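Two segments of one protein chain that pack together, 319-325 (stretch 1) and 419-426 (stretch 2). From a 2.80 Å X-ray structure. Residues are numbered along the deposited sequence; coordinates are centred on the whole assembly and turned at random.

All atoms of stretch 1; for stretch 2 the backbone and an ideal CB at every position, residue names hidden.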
ATOM      1  N   LEU A 319      -7.518 -14.221 -10.742  1.00 27.38           N
ATOM      2  CA  LEU A 319      -6.380 -14.200 -11.646  1.00 26.76           C
ATOM      3  C   LEU A 319      -5.441 -15.376 -11.419  1.00 26.69           C
ATOM      4  O   LEU A 319      -4.922 -15.963 -12.369  1.00 27.14           O
ATOM      5  CB  LEU A 319      -5.591 -12.899 -11.497  1.00 25.60           C
ATOM      6  CG  LEU A 319      -4.310 -12.830 -12.337  1.00 24.70           C
ATOM      7  CD1 LEU A 319      -4.673 -12.715 -13.806  1.00 24.50           C
ATOM      8  CD2 LEU A 319      -3.455 -11.649 -11.899  1.00 24.43           C
ATOM      9  N   VAL A 320      -5.229 -15.737 -10.165  1.00 25.24           N
ATOM     10  CA  VAL A 320      -4.302 -16.806  -9.883  1.00 26.10           C
ATOM     11  C   VAL A 320      -4.874 -18.212  -9.956  1.00 27.77           C
ATOM     12  O   VAL A 320      -4.351 -19.065 -10.674  1.00 26.95           O
ATOM     13  CB  VAL A 320      -3.651 -16.603  -8.505  1.00 25.39           C
ATOM     14  CG1 VAL A 320      -2.627 -17.688  -8.256  1.00 23.85           C
ATOM     15  CG2 VAL A 320      -2.998 -15.228  -8.437  1.00 24.12           C
ATOM     16  N   LYS A 321      -5.952 -18.450  -9.217  1.00 29.54           N
ATOM     17  CA  LYS A 321      -6.557 -19.774  -9.163  1.00 29.17           C
ATOM     18  C   LYS A 321      -7.631 -20.099 -10.186  1.00 30.06           C
ATOM     19  O   LYS A 321      -8.191 -21.186 -10.161  1.00 31.89           O
ATOM     20  CB  LYS A 321      -7.075 -20.032  -7.746  1.00 27.71           C
ATOM     21  CG  LYS A 321      -5.930 -20.178  -6.762  1.00 27.99           C
ATOM     22  CD  LYS A 321      -6.390 -20.403  -5.343  1.00 28.20           C
ATOM     23  CE  LYS A 321      -5.189 -20.558  -4.414  1.00 26.92           C
ATOM     24  NZ  LYS A 321      -5.594 -20.687  -2.978  1.00 28.49           N
ATOM     25  N   VAL A 322      -7.917 -19.180 -11.098  1.00 30.61           N
ATOM     26  CA  VAL A 322      -8.925 -19.450 -12.110  1.00 30.71           C
ATOM     27  C   VAL A 322      -8.365 -19.215 -13.502  1.00 30.58           C
ATOM     28  O   VAL A 322      -8.538 -20.045 -14.375  1.00 31.62           O
ATOM     29  CB  VAL A 322     -10.204 -18.593 -11.883  1.00 31.03           C
ATOM     30  CG1 VAL A 322     -11.164 -18.743 -13.048  1.00 30.29           C
ATOM     31  CG2 VAL A 322     -10.899 -19.041 -10.605  1.00 30.13           C
ATOM     32  N   LEU A 323      -7.685 -18.095 -13.713  1.00 30.72           N
ATOM     33  CA  LEU A 323      -7.117 -17.817 -15.030  1.00 30.66           C
ATOM     34  C   LEU A 323      -5.711 -18.393 -15.070  1.00 30.93           C
ATOM     35  O   LEU A 323      -5.026 -18.336 -16.094  1.00 32.41           O
ATOM     36  CB  LEU A 323      -7.077 -16.305 -15.304  1.00 29.13           C
ATOM     37  CG  LEU A 323      -8.413 -15.552 -15.339  1.00 27.89           C
ATOM     38  CD1 LEU A 323      -8.162 -14.091 -15.609  1.00 27.60           C
ATOM     39  CD2 LEU A 323      -9.315 -16.130 -16.411  1.00 27.92           C
ATOM     40  N   PHE A 324      -5.298 -18.944 -13.933  1.00 30.73           N
ATOM     41  CA  PHE A 324      -3.986 -19.558 -13.765  1.00 31.40           C
ATOM     42  C   PHE A 324      -2.819 -18.680 -14.271  1.00 31.21           C
ATOM     43  O   PHE A 324      -1.986 -19.110 -15.084  1.00 30.78           O
ATOM     44  CB  PHE A 324      -3.996 -20.935 -14.443  1.00 33.29           C
ATOM     45  CG  PHE A 324      -2.895 -21.854 -13.988  1.00 35.66           C
ATOM     46  CD1 PHE A 324      -2.488 -21.879 -12.658  1.00 35.78           C
ATOM     47  CD2 PHE A 324      -2.275 -22.722 -14.895  1.00 37.36           C
ATOM     48  CE1 PHE A 324      -1.479 -22.750 -12.236  1.00 37.13           C
ATOM     49  CE2 PHE A 324      -1.263 -23.600 -14.482  1.00 37.50           C
ATOM     50  CZ  PHE A 324      -0.866 -23.614 -13.153  1.00 36.96           C
ATOM     51  N   VAL A 325      -2.776 -17.442 -13.777  1.00 29.79           N
ATOM     52  CA  VAL A 325      -1.722 -16.492 -14.126  1.00 28.48           C
ATOM     53  C   VAL A 325      -0.835 -16.257 -12.887  1.00 29.23           C
ATOM     54  O   VAL A 325      -1.330 -16.118 -11.766  1.00 29.25           O
ATOM     55  CB  VAL A 325      -2.318 -15.155 -14.610  1.00 26.93           C
ATOM     56  CG1 VAL A 325      -1.212 -14.144 -14.832  1.00 26.15           C
ATOM     57  CG2 VAL A 325      -3.106 -15.371 -15.886  1.00 24.61           C
ATOM     58  N   UNK A 419     -10.083 -26.561 -10.174  1.00 51.41           N
ATOM     59  CA  UNK A 419      -9.716 -27.949  -9.914  1.00 51.02           C
ATOM     60  C   UNK A 419      -8.387 -28.270 -10.568  1.00 50.97           C
ATOM     61  O   UNK A 419      -7.538 -28.931  -9.974  1.00 50.32           O
ATOM     62  CB  UNK A 419     -10.801 -28.903 -10.418  1.00 51.02           C
ATOM     63  N   UNK A 420      -8.207 -27.797 -11.796  1.00 51.63           N
ATOM     64  CA  UNK A 420      -6.965 -28.039 -12.504  1.00 51.44           C
ATOM     65  C   UNK A 420      -5.807 -27.333 -11.805  1.00 50.83           C
ATOM     66  O   UNK A 420      -4.759 -27.927 -11.569  1.00 50.61           O
ATOM     67  CB  UNK A 420      -7.078 -27.575 -13.957  1.00 51.44           C
ATOM     68  N   UNK A 421      -6.002 -26.065 -11.466  1.00 50.78           N
ATOM     69  CA  UNK A 421      -4.954 -25.304 -10.808  1.00 50.48           C
ATOM     70  C   UNK A 421      -4.535 -25.990  -9.518  1.00 51.13           C
ATOM     71  O   UNK A 421      -3.353 -26.073  -9.209  1.00 51.38           O
ATOM     72  CB  UNK A 421      -5.420 -23.874 -10.527  1.00 50.48           C
ATOM     73  N   UNK A 422      -5.503 -26.496  -8.767  1.00 51.93           N
ATOM     74  CA  UNK A 422      -5.180 -27.166  -7.519  1.00 52.71           C
ATOM     75  C   UNK A 422      -4.385 -28.450  -7.744  1.00 54.04           C
ATOM     76  O   UNK A 422      -3.413 -28.724  -7.037  1.00 53.69           O
ATOM     77  CB  UNK A 422      -6.464 -27.477  -6.747  1.00 52.71           C
ATOM     78  N   UNK A 423      -4.804 -29.244  -8.724  1.00 55.17           N
ATOM     79  CA  UNK A 423      -4.107 -30.483  -9.015  1.00 55.47           C
ATOM     80  C   UNK A 423      -2.665 -30.127  -9.344  1.00 56.05           C
ATOM     81  O   UNK A 423      -1.741 -30.836  -8.942  1.00 55.77           O
ATOM     82  CB  UNK A 423      -4.772 -31.249 -10.160  1.00 55.47           C
ATOM     83  N   UNK A 424      -2.479 -29.017 -10.060  1.00 56.73           N
ATOM     84  CA  UNK A 424      -1.144 -28.559 -10.437  1.00 58.24           C
ATOM     85  C   UNK A 424      -0.315 -28.213  -9.202  1.00 58.10           C
ATOM     86  O   UNK A 424       0.902 -28.407  -9.185  1.00 57.96           O
ATOM     87  CB  UNK A 424      -1.239 -27.346 -11.365  1.00 58.24           C
ATOM     88  N   UNK A 425      -0.978 -27.703  -8.168  1.00 57.98           N
ATOM     89  CA  UNK A 425      -0.305 -27.355  -6.921  1.00 58.13           C
ATOM     90  C   UNK A 425       0.122 -28.625  -6.205  1.00 59.65           C
ATOM     91  O   UNK A 425       1.287 -28.771  -5.847  1.00 59.89           O
ATOM     92  CB  UNK A 425      -1.212 -26.509  -6.025  1.00 58.13           C
ATOM     93  N   UNK A 426      -0.828 -29.535  -5.983  1.00 61.41           N
ATOM     94  CA  UNK A 426      -0.536 -30.810  -5.322  1.00 62.68           C
ATOM     95  C   UNK A 426       0.593 -31.488  -6.086  1.00 63.25           C
ATOM     96  O   UNK A 426       1.508 -32.063  -5.503  1.00 62.42           O
ATOM     97  CB  UNK A 426      -1.774 -31.707  -5.259  1.00 62.68           C
TER

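Stretch 2 runs as a helix past the place where the helix of stretch 1 gives out. Phe-324, with positive phi and a t rotamer, sends its ring across the gap, and three of the positions below are read against it.

Position 419 points its CA-to-CB bond away from stretch 1, with nothing of that stretch near the ideal CB. Helical angles and open space admit almost any helix-tolerant residue, polar ones easily. It is Asn-419, which makes no contact here.

At 420 the bond points sideways and the ideal CB touches nothing, so a short side chain would contribute little. A long or flat one could reach back to the Phe-324 ring: an aromatic or Met would suit best. Tyr-420, chi1 t, takes this course. Its ring edge meets the face of Phe-324 in an offset edge-to-face pair, planes at 89° and centroids 6.0 Å apart, with Phe-324 CE2 4.0 Å from Tyr-420 CE1.

Position 421 is the tightest. Its CB points toward stretch 1, and the ideal CB lies 3.9 Å from Lys-321 O and 4.1 Å from Phe-324 CD1. Space so close to the backbone favours a compact apolar group such as Ala, Val or perhaps Ile. Val-421 fits: its CG2 sits 3.6 Å from Phe-324 CD1 and 3.5 Å from Lys-321 O, while CG1 is 4.2 Å from Val-320 O. One branched residue thus meets both the Phe-324 ring and the backbone carbonyls of Val-320 and Lys-321.

Position 422 points sideways, with nothing offered; a polar residue is natural. Lys-422 extends away. Position 423 is out of reach; stretch 1 sets no demand here, and small or polar residues would be tolerated. Ser-423, chi1 p, turns its OG back to its own helix, donating a hydrogen bond to Tyr-420 O at 2.5 Å.

At 424 the bond again points toward stretch 1, the ideal CB 4.2 Å from Phe-324 CZ. No charge or donor waits there, so the requirement is carbon beside the ring: Leu, Met, Gln or Glu could supply it. Glu-424 does so with its methylene, CG lying 4.1 Å from Phe-324 CZ. Its carboxylate stays outside the rim of the ring, with OE2 2.9 Å from Tyr-420 OH.

Position 425 points sideways with an empty ideal CB, yet the Val-320 side chain lies within range of something long. Only a very long side chain could reach, such as Tyr, or Arg or Lys with its charge placed elsewhere. Tyr-425 spans the distance, placing OH 4.1 Å from Val-320 CG1; that hydroxyl is hydrogen-bonded elsewhere in the structure.

Position 426 is out of reach and free for any helix former. Lys-426 takes no part.

Stretch 2, residues 419-426: NYVKSEYK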
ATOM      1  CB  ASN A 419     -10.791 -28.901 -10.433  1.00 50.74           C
ATOM      2  CG  ASN A 419     -12.032 -28.896  -9.568  1.00 50.90           C
ATOM      3  OD1 ASN A 419     -11.956 -29.109  -8.361  1.00 50.53           O
ATOM      4  ND2 ASN A 419     -13.180 -28.657 -10.180  1.00 51.86           N
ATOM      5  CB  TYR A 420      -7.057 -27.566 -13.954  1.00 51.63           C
ATOM      6  CG  TYR A 420      -5.733 -27.701 -14.656  1.00 53.86           C
ATOM      7  CD1 TYR A 420      -4.906 -26.597 -14.843  1.00 54.95           C
ATOM      8  CD2 TYR A 420      -5.261 -28.952 -15.052  1.00 54.57           C
ATOM      9  CE1 TYR A 420      -3.639 -26.737 -15.401  1.00 56.46           C
ATOM     10  CE2 TYR A 420      -3.999 -29.103 -15.613  1.00 55.75           C
ATOM     11  CZ  TYR A 420      -3.192 -27.993 -15.784  1.00 56.79           C
ATOM     12  OH  TYR A 420      -1.939 -28.141 -16.335  1.00 58.06           O
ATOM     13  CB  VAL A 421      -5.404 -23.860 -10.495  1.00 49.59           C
ATOM     14  CG1 VAL A 421      -4.290 -23.123  -9.770  1.00 47.39           C
ATOM     15  CG2 VAL A 421      -5.768 -23.132 -11.788  1.00 48.44           C
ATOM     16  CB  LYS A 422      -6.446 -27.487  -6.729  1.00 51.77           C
ATOM     17  CG  LYS A 422      -6.123 -28.239  -5.458  1.00 52.79           C
ATOM     18  CD  LYS A 422      -7.252 -28.273  -4.455  1.00 52.85           C
ATOM     19  CE  LYS A 422      -6.782 -29.014  -3.206  1.00 54.55           C
ATOM     20  NZ  LYS A 422      -7.693 -28.863  -2.041  1.00 55.07           N
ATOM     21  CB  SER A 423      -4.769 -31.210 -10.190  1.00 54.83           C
ATOM     22  OG  SER A 423      -4.709 -30.432 -11.368  1.00 55.33           O
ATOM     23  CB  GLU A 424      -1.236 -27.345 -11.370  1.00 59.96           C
ATOM     24  CG  GLU A 424      -1.381 -27.695 -12.846  1.00 64.37           C
ATOM     25  CD  GLU A 424      -0.077 -28.194 -13.473  1.00 67.59           C
ATOM     26  OE1 GLU A 424       0.543 -29.131 -12.917  1.00 68.68           O
ATOM     27  OE2 GLU A 424       0.325 -27.647 -14.529  1.00 68.92           O
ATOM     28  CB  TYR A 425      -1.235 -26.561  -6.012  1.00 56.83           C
ATOM     29  CG  TYR A 425      -1.132 -25.059  -6.148  1.00 55.59           C
ATOM     30  CD1 TYR A 425      -0.560 -24.289  -5.137  1.00 54.80           C
ATOM     31  CD2 TYR A 425      -1.635 -24.403  -7.267  1.00 55.02           C
ATOM     32  CE1 TYR A 425      -0.497 -22.903  -5.236  1.00 53.77           C
ATOM     33  CE2 TYR A 425      -1.575 -23.017  -7.375  1.00 54.07           C
ATOM     34  CZ  TYR A 425      -1.007 -22.276  -6.356  1.00 53.45           C
ATOM     35  OH  TYR A 425      -0.962 -20.908  -6.445  1.00 52.13           O
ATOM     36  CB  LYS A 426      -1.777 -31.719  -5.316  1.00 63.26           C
ATOM     37  CG  LYS A 426      -2.883 -31.262  -4.367  1.00 65.66           C
ATOM     38  CD  LYS A 426      -4.092 -32.194  -4.373  1.00 67.11           C
ATOM     39  CE  LYS A 426      -4.793 -32.213  -5.738  1.00 69.35           C
ATOM     40  NZ  LYS A 426      -6.039 -33.040  -5.752  1.00 69.05           N
TER
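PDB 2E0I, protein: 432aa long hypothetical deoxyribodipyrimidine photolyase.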